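Local coordinates for fatty acid-binding protein homolog 8 (PDB 6C1Z) that binds a wide range of unsaturated fatty acids and carries them from the lysosome to the nucleus, where it activates transcription of longevity genes, at residues 15-20 / 131-136. Sequence-based numbering, arbitrary orientation.
With SO4 (sulfate ion), chain C.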
# COMPACT_ATOMS: atom_id res chain seq x y z
N VAL A 15 -6.42 12.28 1.20
CA VAL A 15 -7.60 13.14 1.23
C VAL A 15 -8.92 12.37 1.29
O VAL A 15 -9.95 12.97 1.62
CB VAL A 15 -7.61 14.15 0.07
CG1 VAL A 15 -6.43 15.08 0.19
CG2 VAL A 15 -7.59 13.43 -1.27
N HIS A 16 -8.96 11.08 0.96
CA HIS A 16 -10.21 10.34 1.07
C HIS A 16 -9.89 8.87 1.31
O HIS A 16 -8.91 8.35 0.79
CB HIS A 16 -11.07 10.46 -0.20
CG HIS A 16 -12.27 9.56 -0.19
ND1 HIS A 16 -13.42 9.87 0.49
CD2 HIS A 16 -12.48 8.35 -0.77
CE1 HIS A 16 -14.30 8.90 0.33
NE2 HIS A 16 -13.75 7.96 -0.43
N SER A 17 -10.77 8.20 2.07
CA SER A 17 -10.62 6.79 2.36
C SER A 17 -12.00 6.15 2.49
O SER A 17 -12.93 6.76 3.02
CB SER A 17 -9.81 6.56 3.64
OG SER A 17 -9.61 5.18 3.88
N GLU A 18 -12.09 4.90 2.01
CA GLU A 18 -13.31 4.11 2.03
C GLU A 18 -12.92 2.69 2.40
O GLU A 18 -12.03 2.12 1.78
CB GLU A 18 -13.96 4.13 0.64
CG GLU A 18 -15.47 4.09 0.60
CD GLU A 18 -16.01 4.01 -0.82
OE1 GLU A 18 -15.29 3.48 -1.70
OE2 GLU A 18 -17.14 4.47 -1.06
N ASN A 19 -13.58 2.13 3.42
CA ASN A 19 -13.42 0.72 3.79
C ASN A 19 -12.03 0.36 4.32
O ASN A 19 -11.66 -0.82 4.34
CB ASN A 19 -13.81 -0.22 2.63
CG ASN A 19 -15.30 -0.38 2.50
OD1 ASN A 19 -16.07 0.15 3.28
ND2 ASN A 19 -15.70 -1.12 1.48
N PHE A 20 -11.23 1.33 4.77
CA PHE A 20 -9.90 0.96 5.27
C PHE A 20 -9.99 0.16 6.56
O PHE A 20 -9.32 -0.88 6.70
CB PHE A 20 -9.01 2.20 5.45
CG PHE A 20 -7.60 1.89 5.86
CD1 PHE A 20 -6.85 0.92 5.22
CD2 PHE A 20 -7.01 2.59 6.89
CE1 PHE A 20 -5.54 0.66 5.59
CE2 PHE A 20 -5.70 2.33 7.27
CZ PHE A 20 -4.97 1.36 6.62
N CYS A 131 -10.69 -1.71 -0.16
CA CYS A 131 -10.51 -0.37 0.40
C CYS A 131 -10.03 0.54 -0.72
O CYS A 131 -9.19 0.13 -1.53
CB CYS A 131 -9.47 -0.39 1.55
SG CYS A 131 -8.71 1.21 1.94
N ARG A 132 -10.53 1.77 -0.75
CA ARG A 132 -10.12 2.76 -1.75
C ARG A 132 -9.57 3.98 -1.03
O ARG A 132 -10.17 4.46 -0.07
CB ARG A 132 -11.31 3.18 -2.64
CG ARG A 132 -12.02 2.04 -3.34
CD ARG A 132 -13.27 2.50 -4.10
NE ARG A 132 -13.81 1.39 -4.88
CZ ARG A 132 -13.24 0.93 -5.99
NH1 ARG A 132 -12.15 1.52 -6.45
NH2 ARG A 132 -13.78 -0.09 -6.63
N ARG A 133 -8.42 4.45 -1.47
CA ARG A 133 -7.80 5.64 -0.91
C ARG A 133 -7.37 6.56 -2.02
O ARG A 133 -7.01 6.12 -3.11
CB ARG A 133 -6.64 5.29 0.01
CG ARG A 133 -7.16 5.13 1.43
CD ARG A 133 -6.54 4.03 2.18
NE ARG A 133 -5.49 4.49 3.09
CZ ARG A 133 -5.71 4.99 4.30
NH1 ARG A 133 -6.93 5.18 4.74
NH2 ARG A 133 -4.69 5.35 5.06
N GLU A 134 -7.44 7.86 -1.75
CA GLU A 134 -7.05 8.89 -2.69
C GLU A 134 -6.13 9.88 -1.99
O GLU A 134 -6.40 10.31 -0.86
CB GLU A 134 -8.31 9.59 -3.20
CG GLU A 134 -8.06 10.70 -4.18
CD GLU A 134 -9.35 11.37 -4.59
OE1 GLU A 134 -10.10 11.80 -3.69
OE2 GLU A 134 -9.62 11.45 -5.80
N PHE A 135 -5.06 10.27 -2.69
CA PHE A 135 -4.03 11.18 -2.19
C PHE A 135 -3.82 12.32 -3.18
O PHE A 135 -4.03 12.17 -4.39
CB PHE A 135 -2.66 10.49 -2.10
CG PHE A 135 -2.59 9.31 -1.15
CD1 PHE A 135 -3.15 8.08 -1.47
CD2 PHE A 135 -1.92 9.42 0.07
CE1 PHE A 135 -3.06 7.03 -0.61
CE2 PHE A 135 -1.84 8.38 0.95
CZ PHE A 135 -2.41 7.18 0.61
N VAL A 136 -3.41 13.48 -2.65
CA VAL A 136 -3.03 14.63 -3.46
C VAL A 136 -1.54 14.91 -3.25
O VAL A 136 -0.96 14.61 -2.20
CB VAL A 136 -3.85 15.89 -3.14
CG1 VAL A 136 -5.31 15.61 -3.33
CG2 VAL A 136 -3.55 16.41 -1.73
S SO4 C . -12.22 4.38 6.51
O1 SO4 C . -11.35 5.40 7.09
O2 SO4 C . -11.74 4.14 5.14
O3 SO4 C . -12.20 3.17 7.31
O4 SO4 C . -13.57 4.94 6.46
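Ser17 OG is held by two hydrogen bonds, accepting one from Arg133 NH1 (2.8 Å) and donating one to O2 of a sulfate ion, probably from the crystallisation liquor (2.7 Å). The hydroxyl sits only 8° out of the guanidinium plane, so Arg133 meets it edge-on. One face of the same guanidinium lies over the Phe20 ring in an offset cation-pi stack, with Arg133 CZ 3.9 Å from the ring centroid and the planes 28° apart. Bends at chi2 and chi3 bring the arginine end back across to Ser17 and Phe20, while its NE makes a weak hydrogen bond to Tyr124 OH on neighbouring strand 119-126. Cys131 SG packs against Phe20 CB at 3.7 Å and lies oblique to the ring.

The backbone framework is a pair of antiparallel strands, 10-18 and 129-137, adjacent in the FABP barrel. Glu18 and Arg132 form a hydrogen-bonded pair with reciprocal bonds: Glu18 N donates to Arg132 O at 2.9 Å, and Arg132 N to Glu18 O. Farther along, Glu134 O accepts from both Val15 N (2.9 Å) and His16 N (3.2 Å), the signature of a classic beta bulge.

Sulfate O2 also accepts from Phe20 N at 2.9 Å, at the start of helix 20-27. Helix-end N-H groups and the nearby Arg133 would together make this corner electropositive, consistent with its holding an anion.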